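Isocitrate dehydrogenase [NAD] subunit 2, mitochondrial (Saccharomyces cerevisiae, PDB 3BLX) catalyses the NAD+-dependent oxidative decarboxylation of isocitrate to 2-oxoglutarate in the citric acid cycle and binds the 5'-untranslated leaders of mitochondrial mRNAs. Local coordinates at residues Cys56-Ile61 / Gly86-Pro91; Asn80-Lys85 / Leu306-Leu311; Ala164-Ile169 / Lys205-Glu210. One frame throughout, in Å; residues are numbered along the deposited sequence.

Interaction 1 (Cys56-Ile61 / Gly86-Pro91); sequences CDVSPI and GPLATP
L88 is the first residue of 86-91 to meet the 56-61 loop: its methyl CD2 lies 4.0 Å from CG2 of V58, and the two side chains cross at about a right angle. With chi1 at -68°, the valine's CG1 stands opposite the carbonyl carbon and CG2, the methyl that does the touching, sits between backbone N and carbonyl carbon. Being compact and beta-branched, V58 also suits a buried place where it touches the loop residues I27 and I69, and A73 of helix 71-80. L88 reaches on to L99 of helix 99-107.

Next along the segment, the backbone N of A89 is hydrogen-bonded to OD2 of D30, which probably helps to steady the loop. P91 then makes the second touch, CG to CG with P60 at 4.0 Å, one pyrrolidine ring set across the other. P60 shares L99 with L88. Helix 99-107 also carries R104, substrate-binding by similarity, whose side chain is about 10 Å from that of L88.

In the family's alpha/beta fold these loops, one following strand 82-85 and the other leading to strand 61-63, both send side chains to helix 99-107. The contact pairs a valine with a leucine and, in a more exposed place, two rigid prolines. Dispersion and the hydrophobic effect can hold these irregular loops together, but without the directional grip that hydrogen bonds would add.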
# COMPACT_ATOMS: atom_id res chain seq x y z
N CYS B 56 11.93 -9.85 -52.79
CA CYS B 56 11.37 -10.75 -51.79
C CYS B 56 10.51 -10.01 -50.79
O CYS B 56 10.72 -8.83 -50.55
CB CYS B 56 12.49 -11.44 -51.00
SG CYS B 56 13.68 -12.35 -51.99
N ASP B 57 9.56 -10.71 -50.19
CA ASP B 57 8.84 -10.16 -49.05
C ASP B 57 9.30 -10.91 -47.81
O ASP B 57 9.37 -12.14 -47.82
CB ASP B 57 7.33 -10.30 -49.24
CG ASP B 57 6.54 -9.61 -48.14
OD1 ASP B 57 6.81 -8.42 -47.88
OD2 ASP B 57 5.65 -10.25 -47.53
N VAL B 58 9.62 -10.17 -46.76
CA VAL B 58 10.08 -10.77 -45.50
C VAL B 58 9.14 -10.44 -44.34
O VAL B 58 9.51 -10.57 -43.17
CB VAL B 58 11.51 -10.30 -45.13
CG1 VAL B 58 12.54 -10.86 -46.10
CG2 VAL B 58 11.57 -8.80 -45.08
N SER B 59 7.93 -9.99 -44.66
CA SER B 59 6.92 -9.73 -43.64
C SER B 59 6.88 -10.87 -42.63
O SER B 59 6.73 -12.03 -43.00
CB SER B 59 5.54 -9.54 -44.27
OG SER B 59 5.41 -8.25 -44.84
N PRO B 60 7.00 -10.53 -41.35
CA PRO B 60 7.10 -11.49 -40.25
C PRO B 60 5.89 -12.41 -40.15
O PRO B 60 4.84 -11.98 -39.65
CB PRO B 60 7.16 -10.60 -39.00
CG PRO B 60 7.55 -9.24 -39.50
CD PRO B 60 6.96 -9.13 -40.87
N ILE B 61 6.03 -13.65 -40.61
CA ILE B 61 5.04 -14.69 -40.33
C ILE B 61 5.24 -15.23 -38.91
O ILE B 61 6.36 -15.22 -38.40
CB ILE B 61 5.15 -15.83 -41.34
CG1 ILE B 61 4.13 -15.64 -42.45
CG2 ILE B 61 4.93 -17.16 -40.68
CD1 ILE B 61 4.35 -16.57 -43.63
N GLY B 86 16.41 -2.70 -48.25
CA GLY B 86 16.24 -1.34 -47.76
C GLY B 86 15.56 -1.39 -46.42
O GLY B 86 15.44 -2.45 -45.83
N PRO B 87 15.09 -0.23 -45.93
CA PRO B 87 14.50 -0.04 -44.60
C PRO B 87 13.19 -0.80 -44.41
O PRO B 87 12.52 -1.11 -45.40
CB PRO B 87 14.18 1.47 -44.57
CG PRO B 87 14.95 2.05 -45.67
CD PRO B 87 15.04 1.00 -46.72
N LEU B 88 12.84 -1.10 -43.17
CA LEU B 88 11.50 -1.60 -42.84
C LEU B 88 11.07 -1.27 -41.42
O LEU B 88 11.86 -1.34 -40.47
CB LEU B 88 11.38 -3.10 -43.12
CG LEU B 88 12.71 -3.83 -43.15
CD1 LEU B 88 13.22 -4.09 -41.74
CD2 LEU B 88 12.52 -5.11 -43.93
N ALA B 89 9.80 -0.89 -41.29
CA ALA B 89 9.23 -0.42 -40.02
C ALA B 89 9.18 -1.49 -38.92
O ALA B 89 9.45 -2.68 -39.17
CB ALA B 89 7.85 0.23 -40.24
N THR B 90 8.81 -1.03 -37.72
CA THR B 90 8.86 -1.84 -36.50
C THR B 90 7.50 -2.43 -36.12
O THR B 90 6.69 -1.75 -35.47
CB THR B 90 9.40 -1.02 -35.29
OG1 THR B 90 10.53 -0.23 -35.70
CG2 THR B 90 9.81 -1.93 -34.13
N PRO B 91 7.25 -3.69 -36.52
CA PRO B 91 6.06 -4.45 -36.09
C PRO B 91 6.14 -4.71 -34.59
O PRO B 91 6.16 -3.76 -33.80
CB PRO B 91 6.18 -5.77 -36.87
CG PRO B 91 7.23 -5.54 -37.93
CD PRO B 91 8.14 -4.51 -37.37

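Interaction 2 (Asn80-Lys85 / Leu306-Leu311); sequences NLVALK and LNHMGL
V82 has the largest share of this contact, and a single methyl does its work: CG2 lies 4.2 Å from ND1 of H308 and equally 4.2 Å from CG of M309. Its chi1 of 167° places CG1 opposite the backbone N and leaves CG2 to enter between the two helix residues. A beta-branched residue suits this place twice over, since it is at home in an extended backbone and offers a short, blunt apolar surface to a helix end. V82 also touches M305, one turn earlier on the same helix.

H308 receives the methyl at the edge of its imidazole, near the ring plane. Its ring meets that of F277 with the planes at about 45°, and NE2 is hydrogen-bonded to the carbonyl O of G9. An imidazole suits this buried spot because it combines apolar contact with a nitrogen that can bond to that carbonyl, near the start of the chain.

The strand 82-85 is an outermost strand of the mixed central sheet of this chain, paired in parallel with 275-279 through A83, which bonds to S275 and F277. Helix 296-309 lies against that edge, in the alpha/beta architecture of the isocitrate and isopropylmalate dehydrogenases.

M309, which has the second-largest share, lays its flexible chain alongside the valine, extended from CA to SD, and both residues touch Y11. The helix stops just beyond it: G310 takes a positive phi of 111°, a conformation that strongly favours glycine, while L306 O accepts from both M309 N, at 2.7 Å, and G310 N, at 2.9 Å.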
# COMPACT_ATOMS: atom_id res chain seq x y z
N ASN B 80 20.19 -17.66 -53.91
CA ASN B 80 21.00 -16.60 -54.52
C ASN B 80 22.28 -16.29 -53.76
O ASN B 80 23.26 -15.83 -54.35
CB ASN B 80 20.17 -15.33 -54.66
CG ASN B 80 19.00 -15.51 -55.59
OD1 ASN B 80 18.94 -16.46 -56.36
ND2 ASN B 80 18.05 -14.58 -55.52
N LEU B 81 22.26 -16.54 -52.45
CA LEU B 81 23.42 -16.35 -51.57
C LEU B 81 23.74 -14.88 -51.28
O LEU B 81 24.65 -14.57 -50.50
CB LEU B 81 24.66 -17.07 -52.11
CG LEU B 81 24.60 -18.59 -52.30
CD1 LEU B 81 25.98 -19.13 -52.63
CD2 LEU B 81 24.02 -19.31 -51.08
N VAL B 82 22.99 -13.98 -51.92
CA VAL B 82 23.14 -12.55 -51.70
C VAL B 82 21.80 -11.84 -51.72
O VAL B 82 20.90 -12.24 -52.47
CB VAL B 82 24.05 -11.91 -52.74
CG1 VAL B 82 23.95 -10.42 -52.70
CG2 VAL B 82 25.47 -12.32 -52.48
N ALA B 83 21.65 -10.81 -50.89
CA ALA B 83 20.45 -9.98 -50.85
C ALA B 83 20.85 -8.54 -50.58
O ALA B 83 21.92 -8.29 -50.04
CB ALA B 83 19.50 -10.46 -49.78
N LEU B 84 19.98 -7.61 -50.97
CA LEU B 84 20.21 -6.19 -50.74
C LEU B 84 18.94 -5.51 -50.26
O LEU B 84 18.15 -5.08 -51.08
CB LEU B 84 20.67 -5.52 -52.03
CG LEU B 84 20.68 -3.99 -51.98
CD1 LEU B 84 21.93 -3.52 -51.28
CD2 LEU B 84 20.62 -3.41 -53.37
N LYS B 85 18.74 -5.39 -48.95
CA LYS B 85 17.49 -4.86 -48.43
C LYS B 85 17.54 -3.38 -48.08
O LYS B 85 18.56 -2.86 -47.67
CB LYS B 85 16.99 -5.70 -47.24
CG LYS B 85 17.79 -5.56 -45.97
CD LYS B 85 17.23 -6.42 -44.84
CE LYS B 85 16.06 -5.77 -44.14
NZ LYS B 85 16.43 -4.52 -43.42
N LEU B 306 28.62 -5.65 -54.46
CA LEU B 306 29.42 -5.90 -55.66
C LEU B 306 30.78 -6.47 -55.27
O LEU B 306 31.13 -7.59 -55.65
CB LEU B 306 29.58 -4.60 -56.47
CG LEU B 306 28.62 -4.29 -57.64
CD1 LEU B 306 27.38 -5.16 -57.65
CD2 LEU B 306 28.25 -2.81 -57.67
N ASN B 307 31.52 -5.70 -54.48
CA ASN B 307 32.82 -6.14 -53.97
C ASN B 307 32.81 -7.51 -53.32
O ASN B 307 33.81 -8.20 -53.30
CB ASN B 307 33.40 -5.12 -52.99
CG ASN B 307 34.05 -3.94 -53.68
OD1 ASN B 307 34.79 -4.12 -54.65
ND2 ASN B 307 33.79 -2.74 -53.18
N HIS B 308 31.67 -7.91 -52.77
CA HIS B 308 31.61 -9.20 -52.10
C HIS B 308 31.42 -10.30 -53.15
O HIS B 308 31.74 -11.48 -52.92
CB HIS B 308 30.50 -9.20 -51.03
CG HIS B 308 30.24 -10.54 -50.41
ND1 HIS B 308 29.03 -11.19 -50.54
CD2 HIS B 308 31.02 -11.35 -49.67
CE1 HIS B 308 29.08 -12.34 -49.90
NE2 HIS B 308 30.28 -12.46 -49.36
N MET B 309 30.92 -9.87 -54.31
CA MET B 309 30.61 -10.78 -55.41
C MET B 309 31.78 -10.92 -56.38
O MET B 309 31.90 -11.92 -57.08
CB MET B 309 29.34 -10.32 -56.14
CG MET B 309 28.06 -10.63 -55.37
SD MET B 309 26.55 -10.18 -56.25
CE MET B 309 26.89 -8.47 -56.61
N GLY B 310 32.66 -9.92 -56.41
CA GLY B 310 33.83 -9.97 -57.27
C GLY B 310 33.79 -8.97 -58.42
O GLY B 310 34.78 -8.77 -59.11
N LEU B 311 32.63 -8.36 -58.62
CA LEU B 311 32.46 -7.33 -59.64
C LEU B 311 33.13 -6.02 -59.21
O LEU B 311 32.47 -4.99 -59.11
CB LEU B 311 30.97 -7.08 -59.89
CG LEU B 311 30.10 -8.34 -59.98
CD1 LEU B 311 28.65 -7.96 -60.23
CD2 LEU B 311 30.59 -9.30 -61.05

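Interaction 3 (Ala164-Ile169 / Lys205-Glu210); sequences ASERVI and KELSKE
The branched end of L207 fits against I169 and E166. Its CD1 comes 3.5 Å from CG2 of I169 and 3.9 Å from CB of the same residue, the two chains crossing obliquely. CD2, the other branch, lies 4.1 Å from CG of E166, which passes across the leucine at about a right angle. Only the methylene part of the glutamate is used here, so an acid can border an apolar patch while its charged end goes on to a polar partner.

That partner is R170: E166 OE2 forms a salt bridge with R170 NH1, and E210 OE1 one with R170 NH2. The arginine thus spans carboxylates from both segments, probably easing the proximity of E166 OE2 and E210 OE2, 6.3 Å apart. E166 reaches it with CG opposite the backbone N (chi1 169°) and an extended chain. The backbone at E166 makes an inverse gamma turn within its helix, where R167 N gives a weak bond to S165 O.

Farther out, F200 and V203, earlier on the helix of L207, also touch I169. Helix 162-178 turns V168 to strand 130-136; helix 195-208 sets K205 and S208 on L216 of strand 215-220.

Helices 162-178 and 195-208 therefore lie side by side on the sheet. The second of them makes the beta-alpha-beta crossover between the parallel strands 183-188 and 215-220, and L207 and I169 form part of the seam between neighbouring helices that is typical of a layered alpha/beta domain.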
# COMPACT_ATOMS: atom_id res chain seq x y z
N ALA B 164 31.99 -18.47 -31.46
CA ALA B 164 31.41 -17.33 -32.16
C ALA B 164 32.42 -16.22 -32.30
O ALA B 164 32.36 -15.45 -33.26
CB ALA B 164 30.17 -16.83 -31.43
N SER B 165 33.33 -16.13 -31.33
CA SER B 165 34.37 -15.11 -31.33
C SER B 165 35.48 -15.40 -32.38
O SER B 165 35.93 -14.51 -33.07
CB SER B 165 34.98 -14.99 -29.93
OG SER B 165 34.08 -14.35 -29.05
N GLU B 166 35.92 -16.66 -32.46
CA GLU B 166 36.90 -17.10 -33.44
C GLU B 166 36.15 -17.27 -34.72
O GLU B 166 35.88 -18.39 -35.15
CB GLU B 166 37.50 -18.44 -33.02
CG GLU B 166 38.34 -19.16 -34.08
CD GLU B 166 38.53 -20.67 -33.78
OE1 GLU B 166 38.28 -21.11 -32.62
OE2 GLU B 166 38.93 -21.40 -34.72
N ARG B 167 35.79 -16.16 -35.34
CA ARG B 167 34.88 -16.22 -36.46
C ARG B 167 34.55 -14.83 -36.91
O ARG B 167 34.66 -14.55 -38.10
CB ARG B 167 33.61 -16.95 -36.10
CG ARG B 167 32.81 -17.36 -37.33
CD ARG B 167 31.98 -18.60 -37.11
NE ARG B 167 30.87 -18.32 -36.20
CZ ARG B 167 30.25 -19.24 -35.48
NH1 ARG B 167 30.64 -20.51 -35.56
NH2 ARG B 167 29.25 -18.88 -34.67
N VAL B 168 34.13 -13.96 -35.99
CA VAL B 168 34.22 -12.52 -36.26
C VAL B 168 35.66 -12.09 -36.27
O VAL B 168 35.98 -11.13 -36.94
CB VAL B 168 33.56 -11.59 -35.20
CG1 VAL B 168 32.24 -11.08 -35.67
CG2 VAL B 168 33.50 -12.24 -33.83
N ILE B 169 36.50 -12.76 -35.50
CA ILE B 169 37.89 -12.35 -35.43
C ILE B 169 38.63 -12.83 -36.68
O ILE B 169 39.37 -12.07 -37.30
CB ILE B 169 38.54 -12.75 -34.12
CG1 ILE B 169 37.88 -11.98 -32.98
CG2 ILE B 169 40.02 -12.45 -34.14
CD1 ILE B 169 38.37 -12.36 -31.61
N LYS B 205 44.51 -13.43 -30.06
CA LYS B 205 45.95 -13.67 -30.02
C LYS B 205 46.35 -15.01 -30.65
O LYS B 205 47.44 -15.16 -31.19
CB LYS B 205 46.47 -13.55 -28.59
CG LYS B 205 46.46 -12.12 -28.07
CD LYS B 205 47.03 -12.05 -26.65
CE LYS B 205 47.15 -10.60 -26.18
NZ LYS B 205 47.82 -10.49 -24.86
N GLU B 206 45.43 -15.97 -30.60
CA GLU B 206 45.64 -17.32 -31.13
C GLU B 206 45.60 -17.29 -32.64
O GLU B 206 46.27 -18.06 -33.31
CB GLU B 206 44.53 -18.24 -30.63
CG GLU B 206 44.95 -19.68 -30.40
CD GLU B 206 45.71 -19.86 -29.09
OE1 GLU B 206 45.21 -19.43 -28.02
OE2 GLU B 206 46.81 -20.45 -29.14
N LEU B 207 44.76 -16.40 -33.17
CA LEU B 207 44.59 -16.26 -34.61
C LEU B 207 45.65 -15.35 -35.17
O LEU B 207 45.88 -15.35 -36.38
CB LEU B 207 43.22 -15.68 -34.91
CG LEU B 207 42.03 -16.51 -34.48
CD1 LEU B 207 40.74 -15.83 -34.90
CD2 LEU B 207 42.13 -17.92 -35.06
N SER B 208 46.27 -14.57 -34.29
CA SER B 208 47.27 -13.58 -34.67
C SER B 208 48.41 -14.21 -35.49
O SER B 208 48.95 -13.59 -36.42
CB SER B 208 47.80 -12.90 -33.40
OG SER B 208 48.63 -11.80 -33.69
N LYS B 209 48.73 -15.46 -35.14
CA LYS B 209 49.85 -16.18 -35.71
C LYS B 209 49.55 -16.76 -37.08
O LYS B 209 50.47 -17.03 -37.84
CB LYS B 209 50.36 -17.27 -34.76
CG LYS B 209 49.33 -18.31 -34.36
CD LYS B 209 49.69 -18.90 -33.00
CE LYS B 209 50.07 -17.79 -32.00
NZ LYS B 209 50.25 -18.31 -30.61
N GLU B 210 48.27 -16.96 -37.39
CA GLU B 210 47.88 -17.41 -38.72
C GLU B 210 47.73 -16.26 -39.70
O GLU B 210 47.34 -16.46 -40.84
CB GLU B 210 46.59 -18.20 -38.68
CG GLU B 210 46.59 -19.29 -37.66
CD GLU B 210 45.32 -20.09 -37.71
OE1 GLU B 210 44.80 -20.28 -38.83
OE2 GLU B 210 44.85 -20.54 -36.63

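How the interactions relate
Interactions 1 and 2, with centres 20 Å apart, share a seam in sequence: 80-85 runs directly into 86-91, so strand 82-85 leads from the helix contact into the loop contact. Their segments alternate along the chain. Interaction 3 comes later than interaction 1, in the long stretch between the two segments of interaction 2. Its centre is 34 Å from that of interaction 1 and 25 Å from that of interaction 2. Interactions 2 and 3 lie toward opposite edges of the mixed central sheet, whose outermost strands in this chain are 82-85 and 215-220. Helices are thus packed near both edges of one sheet.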